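Local structure of insecticidal Delta-Endotoxin Cry8Ea1 (3EB7) at residues A[504-509]-A[528-533]; A[510-515]-A[566-571]; A[475-480]-A[577-582]; A[465-470]-A[537-542]. The protein is an insecticidal toxin active against larvae of the beetle Holotrichia parallela, probably forming pores in gut-cell membranes as related three-domain Cry toxins do. All blocks are in the same frame, centred on the assembly; numbering follows the deposited sequence.

Interaction 1 of 4, residues A[504-509]-A[528-533]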
loop_
_atom_site.group_PDB
_atom_site.type_symbol
_atom_site.label_atom_id
_atom_site.label_comp_id
_atom_site.label_asym_id
_atom_site.label_seq_id
_atom_site.Cartn_x
_atom_site.Cartn_y
_atom_site.Cartn_z
ATOM N N ARG A 504 -14.207 11.180 -3.179
ATOM C CA ARG A 504 -13.403 11.622 -2.043
ATOM C C ARG A 504 -12.438 12.725 -2.500
ATOM O O ARG A 504 -11.695 12.557 -3.472
ATOM C CB ARG A 504 -12.650 10.437 -1.415
ATOM C CG ARG A 504 -12.062 10.731 -0.033
ATOM C CD ARG A 504 -11.709 9.405 0.733
ATOM N NE ARG A 504 -11.111 9.697 2.039
ATOM C CZ ARG A 504 -9.950 9.215 2.477
ATOM N NH1 ARG A 504 -9.238 8.362 1.731
ATOM N NH2 ARG A 504 -9.499 9.579 3.677
ATOM N N TYR A 505 -12.475 13.867 -1.814
ATOM C CA TYR A 505 -11.670 15.010 -2.226
ATOM C C TYR A 505 -11.178 15.844 -1.055
ATOM O O TYR A 505 -11.623 15.696 0.049
ATOM C CB TYR A 505 -12.444 15.902 -3.199
ATOM C CG TYR A 505 -13.478 16.778 -2.505
ATOM C CD1 TYR A 505 -14.758 16.299 -2.257
ATOM C CD2 TYR A 505 -13.153 18.079 -2.067
ATOM C CE1 TYR A 505 -15.716 17.093 -1.620
ATOM C CE2 TYR A 505 -14.093 18.872 -1.418
ATOM C CZ TYR A 505 -15.374 18.374 -1.208
ATOM O OH TYR A 505 -16.313 19.140 -0.567
ATOM N N CYS A 506 -10.237 16.728 -1.333
ATOM C CA CYS A 506 -9.832 17.738 -0.396
ATOM C C CYS A 506 -9.624 19.014 -1.236
ATOM O O CYS A 506 -8.975 18.954 -2.305
ATOM C CB CYS A 506 -8.548 17.299 0.310
ATOM S SG CYS A 506 -7.815 18.573 1.377
ATOM N N SER A 507 -10.178 20.151 -0.790
ATOM C CA SER A 507 -9.895 21.446 -1.461
ATOM C C SER A 507 -9.822 22.617 -0.504
ATOM O O SER A 507 -10.406 22.573 0.563
ATOM C CB SER A 507 -10.930 21.764 -2.522
ATOM O OG SER A 507 -12.210 21.846 -1.940
ATOM N N SER A 508 -9.068 23.644 -0.902
ATOM C CA SER A 508 -9.033 24.938 -0.234
ATOM C C SER A 508 -10.104 25.889 -0.813
ATOM O O SER A 508 -10.228 27.020 -0.360
ATOM C CB SER A 508 -7.646 25.570 -0.399
ATOM O OG SER A 508 -7.292 25.628 -1.780
ATOM N N VAL A 509 -10.870 25.426 -1.807
ATOM C CA VAL A 509 -11.856 26.255 -2.517
ATOM C C VAL A 509 -13.175 25.511 -2.724
ATOM O O VAL A 509 -13.180 24.286 -2.681
ATOM C CB VAL A 509 -11.328 26.760 -3.901
ATOM C CG1 VAL A 509 -10.194 27.708 -3.702
ATOM C CG2 VAL A 509 -10.967 25.591 -4.856
ATOM N N ASN A 528 -18.138 22.253 -1.334
ATOM C CA ASN A 528 -17.514 23.262 -0.508
ATOM C C ASN A 528 -16.095 22.885 -0.126
ATOM O O ASN A 528 -15.708 21.724 -0.178
ATOM C CB ASN A 528 -18.368 23.505 0.742
ATOM C CG ASN A 528 -19.689 24.239 0.432
ATOM O OD1 ASN A 528 -19.770 25.032 -0.498
ATOM N ND2 ASN A 528 -20.693 24.008 1.255
ATOM N N LYS A 529 -15.321 23.888 0.236
ATOM C CA LYS A 529 -13.939 23.701 0.578
ATOM C C LYS A 529 -13.843 22.941 1.899
ATOM O O LYS A 529 -14.741 23.035 2.725
ATOM C CB LYS A 529 -13.214 25.048 0.652
ATOM C CG LYS A 529 -13.542 25.922 1.825
ATOM C CD LYS A 529 -12.655 27.174 1.766
ATOM C CE LYS A 529 -12.454 27.759 3.136
ATOM N NZ LYS A 529 -11.187 28.576 3.253
ATOM N N SER A 530 -12.744 22.227 2.092
ATOM C CA SER A 530 -12.640 21.259 3.180
ATOM C C SER A 530 -11.369 21.525 3.960
ATOM O O SER A 530 -11.091 20.853 4.957
ATOM C CB SER A 530 -12.587 19.841 2.603
ATOM O OG SER A 530 -11.349 19.691 1.944
ATOM N N ALA A 531 -10.579 22.488 3.481
ATOM C CA ALA A 531 -9.263 22.711 4.052
ATOM C C ALA A 531 -8.908 24.171 3.959
ATOM O O ALA A 531 -9.392 24.850 3.069
ATOM C CB ALA A 531 -8.220 21.864 3.331
ATOM N N PRO A 532 -8.040 24.658 4.871
ATOM C CA PRO A 532 -7.554 26.035 4.647
ATOM C C PRO A 532 -6.527 26.077 3.506
ATOM O O PRO A 532 -6.131 25.024 2.982
ATOM C CB PRO A 532 -6.923 26.417 5.998
ATOM C CG PRO A 532 -6.484 25.093 6.594
ATOM C CD PRO A 532 -7.467 24.054 6.108
ATOM N N ASN A 533 -6.135 27.283 3.115
ATOM C CA ASN A 533 -5.066 27.485 2.145
ATOM C C ASN A 533 -3.724 27.266 2.841
ATOM O O ASN A 533 -3.171 28.195 3.427
ATOM C CB ASN A 533 -5.141 28.926 1.634
ATOM C CG ASN A 533 -4.678 29.081 0.197
ATOM O OD1 ASN A 533 -5.443 29.543 -0.647
ATOM N ND2 ASN A 533 -3.445 28.698 -0.087
#
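Ser-507 closes strand 498-507 against the irregular loop 528-533, whose end-to-end direction lies 73° from that of 505-509, and the CA atoms of Val-509 and Lys-529 come within 4.5 Å. The carbonyl oxygen of Ser-507 is gripped twice: Ser-530 N reaches Ser-507 O at 2.8 Å in a nearly straight bond (172°), and Ala-531 N adds a weak one. In return Ser-507 N donates to Ser-530 OG at 3.0 Å. A chi1 of 69° sets that OG between its own backbone N and carbonyl carbon; it also bonds Asn-543 O, so one small hydroxyl ties the strand end to a further part of the loop. Tyr-505 reaches farther: its hydroxyl OH donates to Asn-528 O at 2.7 Å, with the acceptor in the plane of the ring at its edge, while the ring itself meets Phe-511 edge-to-face. Ser-507 OG turns back on its own segment, donating to Val-509 O (2.7 Å) and shaping the bend that follows the strand. Small residues suit the remaining interface: Cys-506 SG rests on Ala-531 CB at 3.8 Å, and Ser-508 CA makes a CH···O contact with Ala-531 O. Two connections between the facing sheets, leading from strand 498-507 to 511-517 and from 520-527 to 545-548, are thus bound together at a corner of the domain III beta-sandwich of three-domain Cry toxins.

Interaction 2 of 4, residues A[510-515]-A[566-571]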
loop_
_atom_site.group_PDB
_atom_site.type_symbol
_atom_site.label_atom_id
_atom_site.label_comp_id
_atom_site.label_asym_id
_atom_site.label_seq_id
_atom_site.Cartn_x
_atom_site.Cartn_y
_atom_site.Cartn_z
ATOM N N ASP A 510 -14.280 26.244 -2.915
ATOM C CA ASP A 510 -15.552 25.644 -3.348
ATOM C C ASP A 510 -15.450 25.531 -4.885
ATOM O O ASP A 510 -14.770 26.338 -5.486
ATOM C CB ASP A 510 -16.796 26.501 -3.006
ATOM C CG ASP A 510 -16.836 27.019 -1.549
ATOM O OD1 ASP A 510 -17.244 28.216 -1.354
ATOM O OD2 ASP A 510 -16.499 26.274 -0.592
ATOM N N PHE A 511 -16.149 24.566 -5.513
ATOM C CA PHE A 511 -15.978 24.264 -6.937
ATOM C C PHE A 511 -17.181 23.512 -7.480
ATOM O O PHE A 511 -17.913 22.844 -6.749
ATOM C CB PHE A 511 -14.696 23.415 -7.200
ATOM C CG PHE A 511 -14.677 22.097 -6.471
ATOM C CD1 PHE A 511 -14.966 20.913 -7.135
ATOM C CD2 PHE A 511 -14.432 22.041 -5.079
ATOM C CE1 PHE A 511 -14.995 19.686 -6.421
ATOM C CE2 PHE A 511 -14.451 20.847 -4.392
ATOM C CZ PHE A 511 -14.746 19.669 -5.069
ATOM N N ASP A 512 -17.361 23.623 -8.788
ATOM C CA ASP A 512 -18.309 22.834 -9.543
ATOM C C ASP A 512 -17.686 21.453 -9.937
ATOM O O ASP A 512 -16.568 21.387 -10.417
ATOM C CB ASP A 512 -18.698 23.631 -10.803
ATOM C CG ASP A 512 -19.700 24.775 -10.514
ATOM O OD1 ASP A 512 -20.180 24.914 -9.360
ATOM O OD2 ASP A 512 -20.044 25.524 -11.472
ATOM N N LEU A 513 -18.412 20.364 -9.726
ATOM C CA LEU A 513 -17.930 19.051 -10.099
ATOM C C LEU A 513 -18.986 18.348 -10.924
ATOM O O LEU A 513 -20.137 18.346 -10.565
ATOM C CB LEU A 513 -17.580 18.193 -8.863
ATOM C CG LEU A 513 -16.938 16.813 -9.144
ATOM C CD1 LEU A 513 -16.005 16.396 -8.012
ATOM C CD2 LEU A 513 -17.981 15.707 -9.448
ATOM N N ASP A 514 -18.598 17.756 -12.041
ATOM C CA ASP A 514 -19.464 16.752 -12.617
ATOM C C ASP A 514 -18.779 15.455 -13.045
ATOM O O ASP A 514 -17.555 15.386 -13.257
ATOM C CB ASP A 514 -20.266 17.319 -13.748
ATOM C CG ASP A 514 -19.446 18.123 -14.644
ATOM O OD1 ASP A 514 -18.469 17.541 -15.170
ATOM O OD2 ASP A 514 -19.761 19.326 -14.812
ATOM N N VAL A 515 -19.628 14.446 -13.126
ATOM C CA VAL A 515 -19.289 13.089 -13.485
ATOM C C VAL A 515 -19.795 12.860 -14.902
ATOM O O VAL A 515 -20.981 13.009 -15.168
ATOM C CB VAL A 515 -20.012 12.123 -12.527
ATOM C CG1 VAL A 515 -19.591 10.673 -12.789
ATOM C CG2 VAL A 515 -19.718 12.541 -11.082
ATOM N N VAL A 566 -13.757 19.298 -12.853
ATOM C CA VAL A 566 -13.875 20.382 -11.872
ATOM C C VAL A 566 -13.679 21.789 -12.525
ATOM O O VAL A 566 -12.881 21.969 -13.471
ATOM C CB VAL A 566 -13.001 20.190 -10.568
ATOM C CG1 VAL A 566 -13.318 18.850 -9.875
ATOM C CG2 VAL A 566 -11.499 20.364 -10.850
ATOM N N ARG A 567 -14.409 22.762 -11.982
ATOM C CA ARG A 567 -14.714 24.012 -12.645
ATOM C C ARG A 567 -15.112 25.086 -11.604
ATOM O O ARG A 567 -15.476 24.757 -10.469
ATOM C CB ARG A 567 -15.914 23.710 -13.540
ATOM C CG ARG A 567 -16.173 24.642 -14.643
ATOM C CD ARG A 567 -17.320 24.119 -15.465
ATOM N NE ARG A 567 -16.938 22.868 -16.101
ATOM C CZ ARG A 567 -17.782 21.986 -16.646
ATOM N NH1 ARG A 567 -19.102 22.202 -16.639
ATOM N NH2 ARG A 567 -17.295 20.869 -17.193
ATOM N N ASN A 568 -15.041 26.355 -12.006
ATOM C CA ASN A 568 -15.658 27.473 -11.278
ATOM C C ASN A 568 -15.209 27.546 -9.831
ATOM O O ASN A 568 -16.012 27.441 -8.900
ATOM C CB ASN A 568 -17.204 27.372 -11.389
ATOM C CG ASN A 568 -17.928 28.693 -11.066
ATOM O OD1 ASN A 568 -17.330 29.784 -11.110
ATOM N ND2 ASN A 568 -19.226 28.597 -10.753
ATOM N N PHE A 569 -13.904 27.690 -9.650
ATOM C CA PHE A 569 -13.288 27.739 -8.335
ATOM C C PHE A 569 -13.707 29.040 -7.630
ATOM O O PHE A 569 -13.627 30.110 -8.236
ATOM C CB PHE A 569 -11.763 27.711 -8.476
ATOM C CG PHE A 569 -11.162 26.342 -8.804
ATOM C CD1 PHE A 569 -9.812 26.082 -8.517
ATOM C CD2 PHE A 569 -11.918 25.320 -9.387
ATOM C CE1 PHE A 569 -9.241 24.840 -8.838
ATOM C CE2 PHE A 569 -11.352 24.094 -9.710
ATOM C CZ PHE A 569 -10.017 23.865 -9.449
ATOM N N SER A 570 -14.104 28.962 -6.356
ATOM C CA SER A 570 -14.430 30.160 -5.560
ATOM C C SER A 570 -13.267 31.165 -5.349
ATOM O O SER A 570 -13.471 32.265 -4.847
ATOM C CB SER A 570 -14.963 29.735 -4.202
ATOM O OG SER A 570 -13.931 29.169 -3.419
ATOM N N SER A 571 -12.046 30.793 -5.709
ATOM C CA SER A 571 -10.909 31.675 -5.558
ATOM C C SER A 571 -9.852 31.182 -6.516
ATOM O O SER A 571 -9.769 29.973 -6.786
ATOM C CB SER A 571 -10.401 31.604 -4.123
ATOM O OG SER A 571 -9.280 32.425 -3.913
#
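Asp-512 carries CG anti to its carbonyl carbon (chi1 -77°), and Asn-568 carries CG anti to its backbone N (chi1 -162°), which brings carboxylate and amide together across the two segments. Asn-568 ND2 donates to Asp-512 OD2 at 3.3 Å from above the carboxylate plane, the two flat groups being turned 70° apart. The other oxygen, OD1, forms a salt bridge with Arg-526, whose NH1 also bonds Asn-568 O, so this arginine braces both partners. The backbones pair antiparallel. Asp-512 N donates to Arg-567 O at 2.8 Å, whereas the return bond from Arg-567 N is weak. Asn-568, an asparagine with the positive phi this residue tolerates well, then breaks the ladder. Pairing resumes at Ser-570, whose N donates to Asp-510 O at 2.8 Å and whose OG accepts from Asp-510 N at 3.0 Å, the hydroxyl standing in for a backbone carbonyl. On the charged face Arg-567, its chain bent at chi3, has NH1 3.5 Å from Asp-514 OD2, a salt bridge of charges alone, because the oxygen lies well out of the guanidinium plane. On the inner face the contacts are apolar: Phe-511 CD1 touches Val-566 CG1 at 3.8 Å, Leu-513 CD1 lies in plane at the edge of the Phe-511 ring, and Phe-511 CB meets Phe-569 CD2 at 4.0 Å. Val-566 and Phe-569 continue to Ile-580 and Val-578 of the facing sheet. A polar outer face backed by a hydrophobic inner one is characteristic of a beta-sandwich, here that of domain III.

Interaction 3 of 4, residues A[475-480]-A[577-582]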
loop_
_atom_site.group_PDB
_atom_site.type_symbol
_atom_site.label_atom_id
_atom_site.label_comp_id
_atom_site.label_asym_id
_atom_site.label_seq_id
_atom_site.Cartn_x
_atom_site.Cartn_y
_atom_site.Cartn_z
ATOM N N PRO A 475 -3.237 11.245 -5.254
ATOM C CA PRO A 475 -4.448 11.915 -5.754
ATOM C C PRO A 475 -4.120 12.619 -7.097
ATOM O O PRO A 475 -2.939 12.759 -7.435
ATOM C CB PRO A 475 -4.690 12.989 -4.700
ATOM C CG PRO A 475 -3.249 13.376 -4.236
ATOM C CD PRO A 475 -2.530 12.027 -4.208
ATOM N N ILE A 476 -5.141 13.093 -7.824
ATOM C CA ILE A 476 -4.920 14.031 -8.933
ATOM C C ILE A 476 -5.265 15.437 -8.408
ATOM O O ILE A 476 -6.265 15.596 -7.737
ATOM C CB ILE A 476 -5.719 13.643 -10.255
ATOM C CG1 ILE A 476 -5.356 12.235 -10.774
ATOM C CG2 ILE A 476 -5.506 14.650 -11.392
ATOM C CD1 ILE A 476 -3.915 11.986 -10.876
ATOM N N SER A 477 -4.430 16.431 -8.707
ATOM C CA SER A 477 -4.571 17.817 -8.189
ATOM C C SER A 477 -5.000 18.818 -9.266
ATOM O O SER A 477 -4.585 18.697 -10.406
ATOM C CB SER A 477 -3.237 18.316 -7.602
ATOM O OG SER A 477 -2.708 17.361 -6.688
ATOM N N PHE A 478 -5.804 19.818 -8.898
ATOM C CA PHE A 478 -6.108 20.936 -9.806
ATOM C C PHE A 478 -5.863 22.260 -9.108
ATOM O O PHE A 478 -6.350 22.471 -8.011
ATOM C CB PHE A 478 -7.538 20.858 -10.324
ATOM C CG PHE A 478 -7.868 19.541 -10.958
ATOM C CD1 PHE A 478 -8.342 18.476 -10.187
ATOM C CD2 PHE A 478 -7.680 19.345 -12.320
ATOM C CE1 PHE A 478 -8.600 17.230 -10.770
ATOM C CE2 PHE A 478 -7.962 18.097 -12.915
ATOM C CZ PHE A 478 -8.414 17.044 -12.143
ATOM N N ASN A 479 -5.047 23.111 -9.731
ATOM C CA ASN A 479 -4.887 24.500 -9.314
ATOM C C ASN A 479 -5.836 25.408 -10.102
ATOM O O ASN A 479 -5.958 26.583 -9.808
ATOM C CB ASN A 479 -3.442 24.976 -9.499
ATOM C CG ASN A 479 -2.485 24.356 -8.498
ATOM O OD1 ASN A 479 -1.452 23.795 -8.882
ATOM N ND2 ASN A 479 -2.806 24.469 -7.213
ATOM N N SER A 480 -6.521 24.832 -11.081
ATOM C CA SER A 480 -7.540 25.508 -11.873
ATOM C C SER A 480 -8.377 24.440 -12.535
ATOM O O SER A 480 -8.121 23.255 -12.358
ATOM C CB SER A 480 -6.889 26.395 -12.954
ATOM O OG SER A 480 -6.150 25.597 -13.876
ATOM N N VAL A 577 -6.695 24.963 -4.757
ATOM C CA VAL A 577 -6.376 23.586 -5.134
ATOM C C VAL A 577 -7.547 22.659 -4.792
ATOM O O VAL A 577 -8.182 22.793 -3.744
ATOM C CB VAL A 577 -5.010 23.120 -4.467
ATOM C CG1 VAL A 577 -5.168 22.837 -2.938
ATOM C CG2 VAL A 577 -4.342 21.911 -5.216
ATOM N N VAL A 578 -7.870 21.771 -5.724
ATOM C CA VAL A 578 -8.730 20.615 -5.498
ATOM C C VAL A 578 -7.903 19.321 -5.714
ATOM O O VAL A 578 -7.358 19.103 -6.813
ATOM C CB VAL A 578 -9.920 20.631 -6.485
ATOM C CG1 VAL A 578 -10.904 19.475 -6.239
ATOM C CG2 VAL A 578 -10.648 21.966 -6.435
ATOM N N TYR A 579 -7.804 18.484 -4.679
ATOM C CA TYR A 579 -7.275 17.118 -4.821
ATOM C C TYR A 579 -8.413 16.139 -4.964
ATOM O O TYR A 579 -9.345 16.158 -4.152
ATOM C CB TYR A 579 -6.506 16.690 -3.589
ATOM C CG TYR A 579 -5.364 17.562 -3.234
ATOM C CD1 TYR A 579 -5.548 18.599 -2.358
ATOM C CD2 TYR A 579 -4.092 17.367 -3.797
ATOM C CE1 TYR A 579 -4.535 19.415 -2.008
ATOM C CE2 TYR A 579 -3.039 18.221 -3.461
ATOM C CZ TYR A 579 -3.277 19.237 -2.545
ATOM O OH TYR A 579 -2.283 20.118 -2.108
ATOM N N ILE A 580 -8.359 15.292 -5.979
ATOM C CA ILE A 580 -9.345 14.207 -6.126
ATOM C C ILE A 580 -8.705 12.833 -5.852
ATOM O O ILE A 580 -7.720 12.465 -6.469
ATOM C CB ILE A 580 -10.054 14.249 -7.493
ATOM C CG1 ILE A 580 -10.742 15.613 -7.666
ATOM C CG2 ILE A 580 -11.077 13.089 -7.597
ATOM C CD1 ILE A 580 -11.506 15.701 -8.970
ATOM N N ASP A 581 -9.242 12.124 -4.876
ATOM C CA ASP A 581 -8.673 10.853 -4.415
ATOM C C ASP A 581 -9.265 9.688 -5.184
ATOM O O ASP A 581 -8.563 9.022 -5.937
ATOM C CB ASP A 581 -8.876 10.661 -2.901
ATOM C CG ASP A 581 -8.630 9.193 -2.425
ATOM O OD1 ASP A 581 -9.283 8.782 -1.454
ATOM O OD2 ASP A 581 -7.788 8.437 -2.991
ATOM N N ARG A 582 -10.551 9.448 -5.000
ATOM C CA ARG A 582 -11.171 8.282 -5.580
ATOM C C ARG A 582 -12.646 8.506 -5.844
ATOM O O ARG A 582 -13.273 9.382 -5.247
ATOM C CB ARG A 582 -10.998 7.089 -4.634
ATOM C CG ARG A 582 -11.609 7.271 -3.230
ATOM C CD ARG A 582 -11.455 5.961 -2.476
ATOM N NE ARG A 582 -11.770 6.006 -1.043
ATOM C CZ ARG A 582 -10.864 5.912 -0.069
ATOM N NH1 ARG A 582 -11.232 5.925 1.212
ATOM N NH2 ARG A 582 -9.579 5.824 -0.370
#
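Ile-476 and Ile-580, and again Phe-478 and Val-578, form hydrogen-bonded antiparallel pairs, with Ser-477 and Tyr-579 as the non-hydrogen-bonded pair between them; the axes of 476-478 and 578-582 approach to 4.7 Å, with 159° between their directions. Four backbone bonds make up the ladder. The straightest is Ile-580 N to Ile-476 O, 2.8 Å and 175° at the hydrogen, and Phe-478 N to Val-578 O is 2.7 Å long. Apolar contacts fall on two faces. On one, Ile-580 extends its chain so that CD1 reaches Phe-478 CE1 at 3.7 Å; both are large hydrophobic residues, and both also touch Val-566 of the opposing sheet. On the other, the Tyr-579 ring meets small groups from these segments: Val-577 CG2 sits 3.9 Å above one face, offset toward the rim, and Pro-475 CG lies 4.1 Å from Tyr-579 CD2, the two side chains pointing the same way. Polar atoms enter sparingly. Ser-477 OG approaches Tyr-579 CD2 to 3.2 Å, serine being slim enough to sit beside so broad a ring. Asn-479 lies alongside Val-577, with ND2 hydrogen-bonded to Ser-576 O just before strand 578-588. Asp-581 OD1 makes a salt bridge with Arg-504. Backbone bonding of Tyr-579 with Cys-506 makes 578-588 an inner strand, flanked by 476-478 and 498-507, in the jelly-roll-like sandwich of domain III.

Interaction 4 of 4, residues A[465-470]-A[537-542]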
loop_
_atom_site.group_PDB
_atom_site.type_symbol
_atom_site.label_atom_id
_atom_site.label_comp_id
_atom_site.label_asym_id
_atom_site.label_seq_id
_atom_site.Cartn_x
_atom_site.Cartn_y
_atom_site.Cartn_z
ATOM N N ASN A 465 3.701 15.915 -4.499
ATOM C CA ASN A 465 3.313 16.076 -3.106
ATOM C C ASN A 465 3.118 14.644 -2.554
ATOM O O ASN A 465 3.039 13.693 -3.341
ATOM C CB ASN A 465 2.017 16.917 -3.004
ATOM C CG ASN A 465 0.796 16.219 -3.618
ATOM O OD1 ASN A 465 0.450 15.093 -3.248
ATOM N ND2 ASN A 465 0.139 16.890 -4.561
ATOM N N GLU A 466 3.036 14.479 -1.233
ATOM C CA GLU A 466 2.792 13.161 -0.620
ATOM C C GLU A 466 1.461 13.101 0.138
ATOM O O GLU A 466 1.362 12.488 1.207
ATOM C CB GLU A 466 3.949 12.761 0.307
ATOM C CG GLU A 466 5.352 12.799 -0.350
ATOM C CD GLU A 466 5.484 11.791 -1.473
ATOM O OE1 GLU A 466 4.691 10.815 -1.496
ATOM O OE2 GLU A 466 6.376 11.953 -2.338
ATOM N N VAL A 467 0.444 13.751 -0.421
ATOM C CA VAL A 467 -0.904 13.720 0.123
ATOM C C VAL A 467 -1.453 12.279 0.148
ATOM O O VAL A 467 -2.274 11.928 0.999
ATOM C CB VAL A 467 -1.850 14.714 -0.640
ATOM C CG1 VAL A 467 -3.348 14.476 -0.289
ATOM C CG2 VAL A 467 -1.449 16.175 -0.333
ATOM N N GLY A 468 -0.948 11.450 -0.760
ATOM C CA GLY A 468 -1.338 10.060 -0.859
ATOM C C GLY A 468 -0.877 9.185 0.288
ATOM O O GLY A 468 -1.307 8.050 0.382
ATOM N N HIS A 469 -0.042 9.702 1.192
ATOM C CA HIS A 469 0.228 8.986 2.448
ATOM C C HIS A 469 -1.027 8.686 3.212
ATOM O O HIS A 469 -1.076 7.702 3.926
ATOM C CB HIS A 469 1.182 9.716 3.375
ATOM C CG HIS A 469 2.597 9.749 2.900
ATOM N ND1 HIS A 469 3.523 10.622 3.419
ATOM C CD2 HIS A 469 3.244 9.018 1.964
ATOM C CE1 HIS A 469 4.687 10.426 2.823
ATOM N NE2 HIS A 469 4.540 9.464 1.931
ATOM N N TYR A 470 -2.038 9.522 3.051
ATOM C CA TYR A 470 -3.370 9.263 3.603
ATOM C C TYR A 470 -4.266 8.350 2.747
ATOM O O TYR A 470 -5.246 7.803 3.267
ATOM C CB TYR A 470 -4.114 10.587 3.819
ATOM C CG TYR A 470 -3.696 11.343 5.066
ATOM C CD1 TYR A 470 -2.770 12.387 4.993
ATOM C CD2 TYR A 470 -4.213 10.985 6.325
ATOM C CE1 TYR A 470 -2.368 13.092 6.137
ATOM C CE2 TYR A 470 -3.810 11.665 7.479
ATOM C CZ TYR A 470 -2.893 12.711 7.378
ATOM O OH TYR A 470 -2.521 13.388 8.517
ATOM N N GLN A 537 1.520 19.570 3.235
ATOM C CA GLN A 537 2.096 18.872 4.382
ATOM C C GLN A 537 1.252 19.077 5.609
ATOM O O GLN A 537 1.247 18.240 6.520
ATOM C CB GLN A 537 3.498 19.372 4.665
ATOM C CG GLN A 537 4.537 19.130 3.540
ATOM C CD GLN A 537 4.625 20.299 2.517
ATOM O OE1 GLN A 537 3.744 21.195 2.461
ATOM N NE2 GLN A 537 5.706 20.285 1.701
ATOM N N SER A 538 0.496 20.170 5.615
ATOM C CA SER A 538 -0.395 20.486 6.722
ATOM C C SER A 538 -1.780 19.829 6.614
ATOM O O SER A 538 -2.567 19.895 7.558
ATOM C CB SER A 538 -0.509 22.015 6.908
ATOM O OG SER A 538 0.786 22.596 6.989
ATOM N N LEU A 539 -2.089 19.185 5.497
ATOM C CA LEU A 539 -3.420 18.558 5.384
ATOM C C LEU A 539 -3.535 17.397 6.356
ATOM O O LEU A 539 -2.589 16.681 6.562
ATOM C CB LEU A 539 -3.748 18.110 3.953
ATOM C CG LEU A 539 -3.652 19.212 2.903
ATOM C CD1 LEU A 539 -4.037 18.728 1.476
ATOM C CD2 LEU A 539 -4.468 20.466 3.315
ATOM N N LYS A 540 -4.697 17.234 6.955
ATOM C CA LYS A 540 -4.945 16.169 7.918
ATOM C C LYS A 540 -6.106 15.299 7.495
ATOM O O LYS A 540 -6.795 15.616 6.525
ATOM C CB LYS A 540 -5.184 16.772 9.290
ATOM C CG LYS A 540 -3.925 16.721 10.164
ATOM C CD LYS A 540 -3.050 17.899 9.989
ATOM C CE LYS A 540 -1.959 17.928 11.066
ATOM N NZ LYS A 540 -0.782 17.064 10.808
ATOM N N TYR A 541 -6.334 14.204 8.213
ATOM C CA TYR A 541 -7.460 13.319 7.923
ATOM C C TYR A 541 -8.795 14.068 7.713
ATOM O O TYR A 541 -9.463 13.841 6.719
ATOM C CB TYR A 541 -7.635 12.236 8.999
ATOM C CG TYR A 541 -8.736 11.297 8.603
ATOM C CD1 TYR A 541 -8.494 10.254 7.695
ATOM C CD2 TYR A 541 -10.054 11.508 9.042
ATOM C CE1 TYR A 541 -9.537 9.407 7.261
ATOM C CE2 TYR A 541 -11.109 10.679 8.620
ATOM C CZ TYR A 541 -10.831 9.626 7.733
ATOM O OH TYR A 541 -11.845 8.784 7.340
ATOM N N GLU A 542 -9.156 14.954 8.653
ATOM C CA GLU A 542 -10.415 15.743 8.612
ATOM C C GLU A 542 -10.634 16.640 7.357
ATOM O O GLU A 542 -11.770 17.010 7.053
ATOM C CB GLU A 542 -10.531 16.610 9.861
ATOM C CG GLU A 542 -9.420 17.653 9.950
ATOM C CD GLU A 542 -9.650 18.687 11.068
ATOM O OE1 GLU A 542 -9.345 19.893 10.822
ATOM O OE2 GLU A 542 -10.150 18.292 12.175
HETATM O O HOH W 1 0.015 14.225 10.054
#
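Tyr-470 lies with the carbonyl carbon of Lys-540 over one face of its ring, where two loops of the domain III beta-sandwich meet beside helix 161-191 of the N-terminal helical domain. This is the tightly packed part. With CG anti to its carbonyl carbon (chi1 -79°), Tyr-470 directs its ring at the second loop: CE1 comes to 3.6 Å from Leu-539 O, and CE2 to 3.7 Å from Tyr-541 N. Tyrosine suits the place because it can lay a flat ring against the backbone while its hydroxyl reaches Asp-180. Tyr-470 OH and Tyr-541 N both bond Asp-180 OD1, so one helix carboxylate holds both loops. No direct hydrogen bond joins the two segments. Nearby, Val-467 CG2 touches Leu-539 CD1 at 4.1 Å, two branched aliphatic groups crossing each other and both leaning on Tyr-579. Val-467 is set in place by an Asx turn: Asn-465 OD1 accepts from Val-467 N at 3.1 Å, just where the short 3-10 segment 467-469 begins. The looser side belongs to Lys-540. Its backbone bears on the tyrosine, but its CB points away, and CG lies 4.0 Å from Tyr-470 OH. Farther out, the chain is bent at chi2, which places CD, and at chi4, which places NZ. Here a water bridges the two polar ends: it accepts from Lys-540 NZ at 3.0 Å and donates to Tyr-470 OH at 3.1 Å.

All four contacts lie in the C-terminal sandwich domain. Along the chain, 465-470 and 475-480 come first, then 504-515, 528-533 and 537-542, and finally 566-571 and 577-582; the paired segments are separated by 19 residues in interaction 1 and by as many as 97 in interaction 3. Interactions 1 and 3 share a sheet through the neighbouring strands 498-507 and 578-588, their centres 10 Å apart. Interaction 2 belongs to the facing sheet, its centre about 11 Å from each, and touches interaction 3 across the sandwich. Interaction 4 lies beyond the first sheet, 21 Å from interaction 2 between centres. The series runs from one sheet, through the facing sheet, to the helical domain, linking domain III to the probable pore-forming bundle.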